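Local coordinates for protein lysin (Bacillus phage PBC5, PDB 6ILU) that probably binds the bacterial cell wall, being the SH3b-type cell-wall-binding domain of the phage endolysin LysPBC5, at residues 19-24 against 40-45; 13-18 against 73-78; 46-51 against 59-64; 96-101 against 127-132. All coordinates share one frame; numbering follows the deposited sequence.

Four contacts show how an all-beta chain is held by pairings at several sequence separations. From the N terminus, strand 13-17 opens contact 2, which closes only when strand 75-84 pairs with it, so contacts 1 and 3 fall within its span. Contact 1 joins the loop after strand 13-17 to the loop before strand 46-52, and contact 3 follows in series as a hairpin of strands 46-52 and 60-62. Contacts 2 and 3 share a sheet, with Ala15 N and Tyr46 O probably hydrogen-bonded. Contact 4 comes last, across the chain's centre from contacts 1 and 2, and joins the loop after strand 92-95 to strand 129-131.

Contact 1 (19-24 against 40-45); sequences YPDGYG and ITKKIP. With SO4 (sulfate ion), chain E.
Asp21 and Lys43 cross obliquely between the two loops, each serving the other segment's backbone. With CG anti to the backbone N (chi1 -169°), the Asp21 carboxylate accepts the backbone N-H of Lys43 on OD1 at 2.9 Å, met from above the carboxylate plane along a nearly straight bond (169°). Lys43 runs the opposite errand: its fully extended chain passes the Asp21 backbone and brings NZ to 2.8 Å from Tyr19 O, above the carbonyl plane. A type II turn, Pro20 to Tyr23, presents Gly22 N to Thr41 O at 2.9 Å, nearly along the C=O axis. Water 1 joins Asp21 OD2 to Lys43 O, while a sulfate, probably from the crystallisation liquor, takes the N-H of Thr41. Lys43 NZ also has a weak bond to Ser17 O. The chemistry thus ties the loop after strand 13-17 to the loop between strands 35-40 and 46-52 through two side chains gripping main-chain atoms and one backbone bond, rather than an ion pair between Asp21 and Lys43.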
loop_
_atom_site.group_PDB
_atom_site.type_symbol
_atom_site.label_atom_id
_atom_site.label_comp_id
_atom_site.label_asym_id
_atom_site.label_seq_id
_atom_site.Cartn_x
_atom_site.Cartn_y
_atom_site.Cartn_z
ATOM N N TYR A 19 -11.329 5.160 15.501
ATOM C CA TYR A 19 -12.007 6.048 16.471
ATOM C C TYR A 19 -13.467 6.266 16.070
ATOM O O TYR A 19 -13.854 5.959 14.943
ATOM C CB TYR A 19 -11.270 7.393 16.538
ATOM C CG TYR A 19 -9.846 7.227 16.974
ATOM C CD1 TYR A 19 -9.528 7.070 18.323
ATOM C CD2 TYR A 19 -8.822 7.176 16.046
ATOM C CE1 TYR A 19 -8.220 6.894 18.718
ATOM C CE2 TYR A 19 -7.522 6.987 16.441
ATOM C CZ TYR A 19 -7.227 6.856 17.759
ATOM O OH TYR A 19 -5.935 6.671 18.148
ATOM N N PRO A 20 -14.276 6.823 16.972
ATOM C CA PRO A 20 -15.667 7.073 16.609
ATOM C C PRO A 20 -15.805 8.100 15.505
ATOM O O PRO A 20 -14.894 8.885 15.260
ATOM C CB PRO A 20 -16.278 7.609 17.902
ATOM C CG PRO A 20 -15.399 6.997 18.976
ATOM C CD PRO A 20 -14.033 7.034 18.412
ATOM N N ASP A 21 -16.931 8.073 14.815
ATOM C CA ASP A 21 -17.226 9.137 13.848
ATOM C C ASP A 21 -17.193 10.479 14.606
ATOM O O ASP A 21 -17.703 10.573 15.754
ATOM C CB ASP A 21 -18.595 8.896 13.199
ATOM C CG ASP A 21 -18.851 9.795 12.012
ATOM O OD1 ASP A 21 -17.905 10.443 11.514
ATOM O OD2 ASP A 21 -20.022 9.839 11.592
ATOM N N GLY A 22 -16.579 11.496 13.990
ATOM C CA GLY A 22 -16.441 12.797 14.615
ATOM C C GLY A 22 -15.128 12.993 15.363
ATOM O O GLY A 22 -14.774 14.118 15.719
ATOM N N TYR A 23 -14.401 11.911 15.611
ATOM C CA TYR A 23 -13.160 12.007 16.379
ATOM C C TYR A 23 -12.009 12.272 15.400
ATOM O O TYR A 23 -11.822 11.527 14.476
ATOM C CB TYR A 23 -12.948 10.732 17.197
ATOM C CG TYR A 23 -11.769 10.773 18.127
ATOM C CD1 TYR A 23 -11.935 11.048 19.485
ATOM C CD2 TYR A 23 -10.475 10.558 17.648
ATOM C CE1 TYR A 23 -10.858 11.092 20.326
ATOM C CE2 TYR A 23 -9.377 10.593 18.515
ATOM C CZ TYR A 23 -9.590 10.863 19.837
ATOM O OH TYR A 23 -8.536 10.919 20.716
ATOM N N GLY A 24 -11.293 13.383 15.574
ATOM C CA GLY A 24 -10.312 13.781 14.592
ATOM C C GLY A 24 -9.095 12.886 14.524
ATOM O O GLY A 24 -8.522 12.525 15.553
ATOM N N ILE A 40 -8.989 14.921 10.035
ATOM C CA ILE A 40 -10.163 14.269 9.421
ATOM C C ILE A 40 -11.155 13.805 10.503
ATOM O O ILE A 40 -10.775 12.971 11.322
ATOM C CB ILE A 40 -9.813 12.978 8.632
ATOM C CG1 ILE A 40 -8.882 13.210 7.463
ATOM C CG2 ILE A 40 -11.073 12.323 8.056
ATOM C CD1 ILE A 40 -8.517 11.857 6.834
ATOM N N THR A 41 -12.397 14.271 10.475
ATOM C CA THR A 41 -13.362 13.902 11.513
ATOM C C THR A 41 -14.472 13.037 10.921
ATOM O O THR A 41 -15.226 12.407 11.647
ATOM C CB THR A 41 -13.997 15.143 12.193
ATOM O OG1 THR A 41 -14.496 16.043 11.187
ATOM C CG2 THR A 41 -12.973 15.868 13.067
ATOM N N LYS A 42 -14.577 13.017 9.595
ATOM C CA LYS A 42 -15.643 12.262 8.938
ATOM C C LYS A 42 -15.205 10.841 8.772
ATOM O O LYS A 42 -14.320 10.554 7.967
ATOM C CB LYS A 42 -15.983 12.857 7.555
ATOM C CG LYS A 42 -17.163 12.200 6.861
ATOM C CD LYS A 42 -18.423 12.433 7.683
ATOM C CE LYS A 42 -19.704 11.983 6.984
ATOM N NZ LYS A 42 -20.886 12.270 7.874
ATOM N N LYS A 43 -15.816 9.938 9.518
ATOM C CA LYS A 43 -15.413 8.551 9.447
ATOM C C LYS A 43 -16.122 7.808 8.322
ATOM O O LYS A 43 -17.300 7.482 8.423
ATOM C CB LYS A 43 -15.701 7.851 10.777
ATOM C CG LYS A 43 -15.259 6.407 10.766
ATOM C CD LYS A 43 -15.458 5.849 12.171
ATOM C CE LYS A 43 -15.088 4.382 12.192
ATOM N NZ LYS A 43 -15.012 3.804 13.538
ATOM N N ILE A 44 -15.394 7.599 7.233
ATOM C CA ILE A 44 -15.821 6.773 6.112
ATOM C C ILE A 44 -14.587 6.008 5.636
ATOM O O ILE A 44 -13.463 6.384 5.967
ATOM C CB ILE A 44 -16.375 7.610 4.939
ATOM C CG1 ILE A 44 -15.371 8.686 4.566
ATOM C CG2 ILE A 44 -17.715 8.221 5.259
ATOM C CD1 ILE A 44 -15.673 9.297 3.226
ATOM N N PRO A 45 -14.777 4.960 4.828
ATOM C CA PRO A 45 -13.562 4.337 4.272
ATOM C C PRO A 45 -12.808 5.295 3.325
ATOM O O PRO A 45 -13.448 5.988 2.528
ATOM C CB PRO A 45 -14.103 3.128 3.500
ATOM C CG PRO A 45 -15.446 2.847 4.081
ATOM C CD PRO A 45 -15.997 4.195 4.515
HETATM S S SO4 E . -12.934 15.795 6.722
HETATM O O1 SO4 E . -13.307 15.704 8.133
HETATM O O2 SO4 E . -11.662 16.504 6.598
HETATM O O3 SO4 E . -13.963 16.520 5.979
HETATM O O4 SO4 E . -12.803 14.447 6.169
HETATM O O HOH W 1 -19.626 9.263 8.605
#

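Contact 2 (13-18 against 73-78)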
loop_
_atom_site.group_PDB
_atom_site.type_symbol
_atom_site.label_atom_id
_atom_site.label_comp_id
_atom_site.label_asym_id
_atom_site.label_seq_id
_atom_site.Cartn_x
_atom_site.Cartn_y
_atom_site.Cartn_z
ATOM N N GLY A 13 -4.985 -0.088 -0.926
ATOM C CA GLY A 13 -5.801 -0.631 0.164
ATOM C C GLY A 13 -6.892 0.371 0.538
ATOM O O GLY A 13 -7.004 1.424 -0.111
ATOM N N VAL A 14 -7.669 0.050 1.555
ATOM C CA VAL A 14 -8.735 0.918 2.060
ATOM C C VAL A 14 -8.629 0.995 3.596
ATOM O O VAL A 14 -8.595 -0.041 4.281
ATOM C CB VAL A 14 -10.138 0.383 1.639
ATOM C CG1 VAL A 14 -11.232 1.254 2.224
ATOM C CG2 VAL A 14 -10.267 0.311 0.105
ATOM N N ALA A 15 -8.630 2.209 4.142
ATOM C CA ALA A 15 -8.449 2.460 5.591
ATOM C C ALA A 15 -9.718 3.020 6.254
ATOM O O ALA A 15 -10.413 3.846 5.664
ATOM C CB ALA A 15 -7.300 3.450 5.782
ATOM N N LEU A 16 -10.024 2.555 7.452
ATOM C CA LEU A 16 -11.136 3.094 8.218
ATOM C C LEU A 16 -10.657 3.434 9.624
ATOM O O LEU A 16 -10.024 2.606 10.256
ATOM C CB LEU A 16 -12.256 2.051 8.269
ATOM C CG LEU A 16 -13.473 2.474 9.074
ATOM C CD1 LEU A 16 -14.281 3.537 8.271
ATOM C CD2 LEU A 16 -14.279 1.215 9.299
ATOM N N SER A 17 -10.905 4.662 10.076
ATOM C CA SER A 17 -10.542 5.099 11.430
ATOM C C SER A 17 -10.934 4.083 12.505
ATOM O O SER A 17 -12.059 3.563 12.480
ATOM C CB SER A 17 -11.234 6.422 11.766
ATOM O OG SER A 17 -10.917 6.843 13.100
ATOM N N ILE A 18 -10.035 3.852 13.461
ATOM C CA ILE A 18 -10.408 3.055 14.646
ATOM C C ILE A 18 -11.225 3.846 15.690
ATOM O O ILE A 18 -11.753 3.262 16.642
ATOM C CB ILE A 18 -9.163 2.453 15.364
ATOM C CG1 ILE A 18 -8.302 3.572 15.988
ATOM C CG2 ILE A 18 -8.358 1.562 14.376
ATOM C CD1 ILE A 18 -7.114 3.040 16.878
ATOM N N LYS A 73 -1.528 3.155 12.594
ATOM C CA LYS A 73 -2.064 2.664 13.864
ATOM C C LYS A 73 -3.448 3.276 14.187
ATOM O O LYS A 73 -4.158 2.740 15.045
ATOM C CB LYS A 73 -1.070 2.960 15.011
ATOM C CG LYS A 73 -0.863 4.422 15.283
ATOM C CD LYS A 73 0.260 4.646 16.277
ATOM C CE LYS A 73 0.530 6.140 16.407
ATOM N NZ LYS A 73 1.456 6.473 17.542
ATOM N N HIS A 74 -3.830 4.334 13.474
ATOM C CA HIS A 74 -5.122 4.969 13.728
ATOM C C HIS A 74 -6.217 4.366 12.859
ATOM O O HIS A 74 -7.335 4.845 12.901
ATOM C CB HIS A 74 -5.041 6.498 13.476
ATOM C CG HIS A 74 -4.108 7.208 14.411
ATOM N ND1 HIS A 74 -3.943 6.839 15.732
ATOM C CD2 HIS A 74 -3.268 8.249 14.205
ATOM C CE1 HIS A 74 -3.061 7.639 16.307
ATOM N NE2 HIS A 74 -2.628 8.500 15.397
ATOM N N PHE A 75 -5.884 3.347 12.050
ATOM C CA PHE A 75 -6.864 2.747 11.115
ATOM C C PHE A 75 -6.896 1.237 11.153
ATOM O O PHE A 75 -5.919 0.624 11.573
ATOM C CB PHE A 75 -6.550 3.148 9.644
ATOM C CG PHE A 75 -6.543 4.639 9.413
ATOM C CD1 PHE A 75 -7.687 5.275 8.977
ATOM C CD2 PHE A 75 -5.422 5.393 9.721
ATOM C CE1 PHE A 75 -7.712 6.668 8.789
ATOM C CE2 PHE A 75 -5.435 6.767 9.589
ATOM C CZ PHE A 75 -6.580 7.409 9.089
ATOM N N THR A 76 -8.015 0.632 10.737
ATOM C CA THR A 76 -7.980 -0.766 10.303
ATOM C C THR A 76 -7.870 -0.702 8.778
ATOM O O THR A 76 -8.589 0.082 8.115
ATOM C CB THR A 76 -9.206 -1.575 10.754
ATOM O OG1 THR A 76 -10.389 -0.900 10.353
ATOM C CG2 THR A 76 -9.242 -1.667 12.261
ATOM N N ILE A 77 -6.911 -1.447 8.213
ATOM C CA ILE A 77 -6.589 -1.284 6.772
ATOM C C ILE A 77 -6.812 -2.612 6.084
ATOM O O ILE A 77 -6.310 -3.648 6.558
ATOM C CB ILE A 77 -5.142 -0.830 6.544
ATOM C CG1 ILE A 77 -4.886 0.484 7.314
ATOM C CG2 ILE A 77 -4.821 -0.689 5.035
ATOM C CD1 ILE A 77 -3.407 0.827 7.458
ATOM N N ASP A 78 -7.634 -2.582 5.034
ATOM C CA ASP A 78 -7.857 -3.745 4.189
ATOM C C ASP A 78 -6.943 -3.552 2.989
ATOM O O ASP A 78 -7.261 -2.780 2.061
ATOM C CB ASP A 78 -9.336 -3.864 3.763
ATOM C CG ASP A 78 -10.281 -4.165 4.928
ATOM O OD1 ASP A 78 -9.919 -4.946 5.855
ATOM O OD2 ASP A 78 -11.418 -3.639 4.877
HETATM O O HOH W 2 -10.970 -0.795 5.950
HETATM O O HOH W 3 -11.748 0.627 12.186
#
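Strands 13-17 and 75-78 run antiparallel, and the two faces of their ladder are packed very differently. On the inner face Ala15 and Ile77 form a non-hydrogen-bonded pair, with Ala15 CB 4.1 Å from Ile77 CG1. The same methyl approaches the Phe75 ring obliquely, 3.7 Å from CD1. Phe75, its CG anti to the carbonyl carbon (chi1 -58°), lays its ring beside the first strand, where the edge meets Leu16 C. Ile61 of the neighbouring hairpin touches Ala15, Phe75 and Ile77 and joins this cluster, with Val25 also against Phe75. Val14 and Leu16 point to the other face with Thr76 and Asp78, and here the side chains hardly mesh: Leu16 CB comes no nearer than 4.1 Å to Thr76 OG1. Two waters sit along this side, which Lys43 and Pro45 also touch: water 3 links Ser17 O to Thr76 OG1, and water 2 lies within hydrogen-bonding distance of Val14 O. Between the faces, the pairs Val14-Asp78 and Leu16-Thr76 each exchange two backbone bonds, three of the four in the acceptor's carbonyl plane. A further bond, Ile18 N to His74 O at 2.9 Å, extends the ladder past the last pair. An antiparallel ladder with one apolar and one more open, mixed face, entered from a 3-10 turn at residues 73-74, fits the small beta-barrel architecture of SH3b domains.

Contact 3 (46-51 against 59-64). With EDO (1,2-ethanediol), chain J.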
loop_
_atom_site.group_PDB
_atom_site.type_symbol
_atom_site.label_atom_id
_atom_site.label_comp_id
_atom_site.label_asym_id
_atom_site.label_seq_id
_atom_site.Cartn_x
_atom_site.Cartn_y
_atom_site.Cartn_z
ATOM N N TYR A 46 -11.474 5.332 3.425
ATOM C CA TYR A 46 -10.639 6.156 2.559
ATOM C C TYR A 46 -9.669 5.281 1.781
ATOM O O TYR A 46 -8.996 4.457 2.379
ATOM C CB TYR A 46 -9.846 7.177 3.379
ATOM C CG TYR A 46 -10.728 8.257 4.005
ATOM C CD1 TYR A 46 -11.187 9.317 3.245
ATOM C CD2 TYR A 46 -11.086 8.188 5.353
ATOM C CE1 TYR A 46 -11.993 10.318 3.808
ATOM C CE2 TYR A 46 -11.903 9.172 5.938
ATOM C CZ TYR A 46 -12.342 10.235 5.151
ATOM O OH TYR A 46 -13.152 11.192 5.730
ATOM N N LYS A 47 -9.571 5.485 0.463
ATOM C CA LYS A 47 -8.588 4.751 -0.327
ATOM C C LYS A 47 -7.161 5.168 0.066
ATOM O O LYS A 47 -6.889 6.341 0.334
ATOM C CB LYS A 47 -8.809 4.974 -1.831
ATOM C CG LYS A 47 -7.923 4.027 -2.706
ATOM C CD LYS A 47 -8.373 4.026 -4.194
ATOM C CE LYS A 47 -9.797 3.500 -4.331
ATOM N NZ LYS A 47 -10.266 3.616 -5.744
ATOM N N VAL A 48 -6.274 4.184 0.174
ATOM C CA VAL A 48 -4.866 4.410 0.484
ATOM C C VAL A 48 -4.073 4.379 -0.830
ATOM O O VAL A 48 -4.199 3.421 -1.622
ATOM C CB VAL A 48 -4.343 3.296 1.399
ATOM C CG1 VAL A 48 -2.853 3.455 1.629
ATOM C CG2 VAL A 48 -5.112 3.322 2.778
ATOM N N PHE A 49 -3.246 5.403 -1.043
ATOM C CA PHE A 49 -2.499 5.498 -2.286
ATOM C C PHE A 49 -1.026 5.128 -2.163
ATOM O O PHE A 49 -0.420 4.758 -3.185
ATOM C CB PHE A 49 -2.656 6.920 -2.874
ATOM C CG PHE A 49 -4.065 7.188 -3.284
ATOM C CD1 PHE A 49 -4.917 7.881 -2.457
ATOM C CD2 PHE A 49 -4.568 6.626 -4.452
ATOM C CE1 PHE A 49 -6.254 8.047 -2.809
ATOM C CE2 PHE A 49 -5.906 6.807 -4.837
ATOM C CZ PHE A 49 -6.760 7.505 -3.999
ATOM N N ALA A 50 -0.465 5.214 -0.970
ATOM C CA ALA A 50 0.951 4.916 -0.750
ATOM C C ALA A 50 1.178 4.591 0.697
ATOM O O ALA A 50 0.386 4.981 1.571
ATOM C CB ALA A 50 1.860 6.096 -1.158
ATOM N N GLY A 51 2.296 3.937 0.952
ATOM C CA GLY A 51 2.697 3.577 2.308
ATOM C C GLY A 51 4.106 4.099 2.544
ATOM O O GLY A 51 4.952 4.166 1.614
ATOM N N ASP A 59 4.991 3.547 10.781
ATOM C CA ASP A 59 4.331 3.358 9.479
ATOM C C ASP A 59 3.240 4.399 9.262
ATOM O O ASP A 59 2.429 4.672 10.190
ATOM C CB ASP A 59 3.686 1.966 9.345
ATOM C CG ASP A 59 4.692 0.839 9.210
ATOM O OD1 ASP A 59 5.862 1.079 8.899
ATOM O OD2 ASP A 59 4.304 -0.336 9.421
ATOM N N MET A 60 3.219 4.941 8.032
ATOM C CA MET A 60 2.159 5.868 7.613
ATOM C C MET A 60 1.517 5.485 6.285
ATOM O O MET A 60 2.145 4.790 5.435
ATOM C CB MET A 60 2.713 7.309 7.517
ATOM C CG MET A 60 3.266 7.754 8.873
ATOM S SD MET A 60 3.675 9.488 8.917
ATOM C CE MET A 60 2.093 10.204 9.420
ATOM N N ILE A 61 0.272 5.936 6.079
ATOM C CA ILE A 61 -0.429 5.693 4.823
ATOM C C ILE A 61 -0.857 7.036 4.263
ATOM O O ILE A 61 -1.138 7.957 5.006
ATOM C CB ILE A 61 -1.683 4.804 4.993
ATOM C CG1 ILE A 61 -2.494 5.229 6.234
ATOM C CG2 ILE A 61 -1.297 3.302 5.097
ATOM C CD1 ILE A 61 -3.892 4.549 6.288
ATOM N N CYS A 62 -0.854 7.136 2.927
ATOM C CA CYS A 62 -1.165 8.381 2.251
ATOM C C CYS A 62 -2.587 8.304 1.705
ATOM O O CYS A 62 -2.894 7.416 0.884
ATOM C CB CYS A 62 -0.181 8.603 1.120
ATOM S SG CYS A 62 -0.452 10.318 0.473
ATOM N N LEU A 63 -3.455 9.213 2.143
ATOM C CA LEU A 63 -4.853 9.209 1.679
ATOM C C LEU A 63 -5.110 10.140 0.493
ATOM O O LEU A 63 -6.251 10.350 0.098
ATOM C CB LEU A 63 -5.804 9.594 2.844
ATOM C CG LEU A 63 -5.609 8.697 4.066
ATOM C CD1 LEU A 63 -6.611 9.081 5.147
ATOM C CD2 LEU A 63 -5.743 7.197 3.699
ATOM N N GLY A 64 -4.056 10.670 -0.113
ATOM C CA GLY A 64 -4.239 11.544 -1.264
ATOM C C GLY A 64 -2.903 11.946 -1.822
ATOM O O GLY A 64 -2.298 11.232 -2.653
HETATM C C1 EDO J . -1.484 3.804 -7.889
HETATM O O1 EDO J . -2.779 4.404 -7.732
HETATM C C2 EDO J . -0.718 4.215 -6.641
HETATM O O2 EDO J . -1.465 3.712 -5.527
HETATM O O HOH W 4 -8.301 8.655 0.382
#
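Val48 and Ile61 make the apolar centre, their side chains crossing at about a right angle. Val48 CG1, anti to its backbone N (chi1 175°), meets Ile61 CG2 at 3.8 Å. Val48 CG2 is shared: it touches Ile61 CD1 and lies 4.0 Å from CD2 of Leu63, whose chain crosses that of Val48 obliquely. Leu63 leaves its backbone pointing away from the first segment, yet its two methyls turn back: CD2 packs on Lys47 O, and both reach the Tyr46 CB. Ile61 also touches Trp79 of strand 75-84, so this cluster is continuous with the core behind the hairpin. On the opposite face of the hairpin Ala50 CB and Cys62 CB stand 4.0 Å apart, with Trp69 touching both residues. Farther out, the edge of the Phe49 ring abuts the Leu63 carbonyl, CE1 to Leu63 O 3.7 Å. The polar margin is mostly main chain. Phe49 N donates to Cys62 O at 2.8 Å, nearly straight (178°) and close to the C=O axis, and Cys62 N donates to Ala50 O, from above the carbonyl plane. Water 4 bridges Lys47 O and Leu63 O, each at 2.7 Å, just beyond the end of strand 60-62. Ala50 N is buried without a partner. The chemistry implies a hairpin held by an apolar seam and two backbone bonds, one at each of Phe49 and Ala50, with none returned from Ala50 N.

Contact 4 (96-101 against 127-132); sequences DGPSGN and NRWIKE. With EDO (1,2-ethanediol), chain L; SO4 (sulfate ion), chain C; EDO (1,2-ethanediol), chain I; EDO (1,2-ethanediol), chain H.
Gly97 CA and Pro98 CD sit over one and the same face of the Trp129 indole. Gly97 CA lies 3.5 Å from the centroid of the five-membered ring, and Pro98 CD 3.9 Å from that of the six-membered ring, both CH-pi contacts. Trp129, with CG anti to the carbonyl carbon (chi1 -64°), points its CB toward the loop, and Pro98 runs alongside it. At the ring's edge NE1 donates to Asn127 OD1 at 2.9 Å, with the acceptor in the ring plane. Asn127 uses the other end of its amide to tie down the loop, ND2 reaching Asp96 O at 3.1 Å in a bent bond (140°). The Asp96 carboxylate orders this loop around a type II turn from Gly97 to Gly100, taking the backbone N-H of Asn101 on OD1 and Asn101 ND2 on OD2; an ethanediol, probably from the crystallisation liquor, also donates to OD1. Tyr121 of the adjoining strand and Val118 of the strand beyond also touch Trp129. The chemistry thus sets the loop between strands 92-95 and 102-106 on edge strand 129-131 of the three-stranded sheet, Asn127 gripping ring N-H and loop, the packing over the ring carried by C-H groups of Gly97 and Pro98.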
loop_
_atom_site.group_PDB
_atom_site.type_symbol
_atom_site.label_atom_id
_atom_site.label_comp_id
_atom_site.label_asym_id
_atom_site.label_seq_id
_atom_site.Cartn_x
_atom_site.Cartn_y
_atom_site.Cartn_z
ATOM N N ASP A 96 14.347 -4.564 -7.737
ATOM C CA ASP A 96 14.567 -3.698 -6.541
ATOM C C ASP A 96 13.920 -2.303 -6.601
ATOM O O ASP A 96 14.116 -1.455 -5.698
ATOM C CB ASP A 96 16.068 -3.603 -6.256
ATOM C CG ASP A 96 16.841 -2.722 -7.232
ATOM O OD1 ASP A 96 16.300 -2.254 -8.242
ATOM O OD2 ASP A 96 18.048 -2.505 -6.973
ATOM N N GLY A 97 13.120 -2.084 -7.615
ATOM C CA GLY A 97 12.281 -0.893 -7.708
ATOM C C GLY A 97 11.568 -0.996 -9.023
ATOM O O GLY A 97 11.842 -1.884 -9.820
ATOM N N PRO A 98 10.669 -0.054 -9.297
ATOM C CA PRO A 98 10.065 0.040 -10.625
ATOM C C PRO A 98 11.150 0.132 -11.706
ATOM O O PRO A 98 12.021 1.014 -11.627
ATOM C CB PRO A 98 9.264 1.351 -10.565
ATOM C CG PRO A 98 9.146 1.657 -9.141
ATOM C CD PRO A 98 10.306 1.068 -8.415
ATOM N N SER A 99 11.108 -0.764 -12.689
ATOM C CA SER A 99 12.099 -0.814 -13.777
ATOM C C SER A 99 13.514 -0.956 -13.219
ATOM O O SER A 99 14.479 -0.459 -13.789
ATOM C CB SER A 99 12.011 0.428 -14.678
ATOM O OG SER A 99 10.721 0.518 -15.263
ATOM N N GLY A 100 13.624 -1.665 -12.098
ATOM C CA GLY A 100 14.912 -1.729 -11.408
ATOM C C GLY A 100 15.737 -2.970 -11.716
ATOM O O GLY A 100 15.558 -3.634 -12.771
ATOM N N ASN A 101 16.693 -3.254 -10.840
ATOM C CA ASN A 101 17.563 -4.415 -11.029
ATOM C C ASN A 101 16.822 -5.696 -10.686
ATOM O O ASN A 101 16.137 -5.774 -9.656
ATOM C CB ASN A 101 18.800 -4.308 -10.126
ATOM C CG ASN A 101 19.606 -3.097 -10.423
ATOM O OD1 ASN A 101 19.928 -2.856 -11.583
ATOM N ND2 ASN A 101 19.878 -2.275 -9.401
ATOM N N ASN A 127 10.643 -4.733 -0.367
ATOM C CA ASN A 127 11.254 -4.062 -1.516
ATOM C C ASN A 127 11.387 -5.009 -2.723
ATOM O O ASN A 127 12.482 -5.212 -3.270
ATOM C CB ASN A 127 12.637 -3.508 -1.230
ATOM C CG ASN A 127 13.090 -2.537 -2.342
ATOM O OD1 ASN A 127 12.331 -1.608 -2.691
ATOM N ND2 ASN A 127 14.325 -2.732 -2.891
ATOM N N ARG A 128 10.276 -5.623 -3.054
ATOM C CA ARG A 128 10.189 -6.587 -4.158
ATOM C C ARG A 128 9.118 -6.138 -5.116
ATOM O O ARG A 128 7.920 -6.176 -4.780
ATOM C CB ARG A 128 9.875 -7.988 -3.619
ATOM C CG ARG A 128 11.004 -8.507 -2.736
ATOM C CD ARG A 128 10.649 -9.939 -2.240
ATOM N NE ARG A 128 9.440 -9.870 -1.398
ATOM C CZ ARG A 128 8.708 -10.933 -1.025
ATOM N NH1 ARG A 128 9.059 -12.159 -1.421
ATOM N NH2 ARG A 128 7.612 -10.745 -0.269
ATOM N N TRP A 129 9.569 -5.665 -6.273
ATOM C CA TRP A 129 8.662 -4.977 -7.225
ATOM C C TRP A 129 8.397 -5.884 -8.421
ATOM O O TRP A 129 9.343 -6.335 -9.092
ATOM C CB TRP A 129 9.268 -3.671 -7.692
ATOM C CG TRP A 129 9.427 -2.708 -6.561
ATOM C CD1 TRP A 129 10.444 -2.687 -5.610
ATOM C CD2 TRP A 129 8.581 -1.588 -6.275
ATOM N NE1 TRP A 129 10.245 -1.624 -4.739
ATOM C CE2 TRP A 129 9.128 -0.924 -5.149
ATOM C CE3 TRP A 129 7.410 -1.080 -6.870
ATOM C CZ2 TRP A 129 8.538 0.225 -4.600
ATOM C CZ3 TRP A 129 6.815 0.071 -6.311
ATOM C CH2 TRP A 129 7.394 0.705 -5.193
ATOM N N ILE A 130 7.118 -6.126 -8.687
ATOM C CA ILE A 130 6.659 -6.990 -9.814
ATOM C C ILE A 130 5.874 -6.180 -10.832
ATOM O O ILE A 130 5.076 -5.314 -10.471
ATOM C CB ILE A 130 5.764 -8.131 -9.249
ATOM C CG1 ILE A 130 6.606 -8.991 -8.289
ATOM C CG2 ILE A 130 5.084 -8.972 -10.396
ATOM C CD1 ILE A 130 5.863 -10.195 -7.606
ATOM N N LYS A 131 6.052 -6.477 -12.106
ATOM C CA LYS A 131 5.263 -5.802 -13.127
ATOM C C LYS A 131 3.793 -6.129 -12.933
ATOM O O LYS A 131 3.432 -7.317 -12.770
ATOM C CB LYS A 131 5.671 -6.263 -14.525
ATOM C CG LYS A 131 7.035 -5.775 -14.957
ATOM C CD LYS A 131 7.391 -6.281 -16.348
ATOM C CE LYS A 131 8.868 -6.072 -16.664
ATOM N NZ LYS A 131 9.181 -6.736 -17.961
ATOM N N GLU A 132 2.937 -5.117 -13.010
ATOM C CA GLU A 132 1.524 -5.371 -12.720
ATOM C C GLU A 132 0.886 -6.289 -13.750
ATOM O O GLU A 132 -0.149 -6.901 -13.454
ATOM C CB GLU A 132 0.729 -4.062 -12.645
ATOM C CG GLU A 132 1.180 -3.232 -11.409
ATOM C CD GLU A 132 0.298 -2.040 -11.079
ATOM O OE1 GLU A 132 -0.722 -1.803 -11.770
ATOM O OE2 GLU A 132 0.665 -1.335 -10.104
HETATM C C1 EDO L . 15.358 1.719 -7.904
HETATM O O1 EDO L . 14.026 2.215 -7.895
HETATM C C2 EDO L . 15.527 0.804 -9.113
HETATM O O2 EDO L . 16.839 0.201 -9.120
HETATM S S SO4 C . 9.452 -9.679 -16.470
HETATM O O1 SO4 C . 10.512 -8.763 -16.854
HETATM O O2 SO4 C . 8.957 -9.441 -15.121
HETATM O O3 SO4 C . 8.390 -9.452 -17.472
HETATM O O4 SO4 C . 9.963 -11.034 -16.555
HETATM C C1 EDO I . 7.213 -15.346 0.087
HETATM O O1 EDO I . 7.626 -14.820 -1.201
HETATM C C2 EDO I . 7.706 -14.506 1.255
HETATM O O2 EDO I . 7.067 -13.206 1.368
HETATM C C1 EDO H . 7.986 -2.116 1.710
HETATM O O1 EDO H . 8.694 -2.893 0.738
HETATM C C2 EDO H . 8.397 -2.500 3.129
HETATM O O2 EDO H . 8.581 -3.913 3.268
#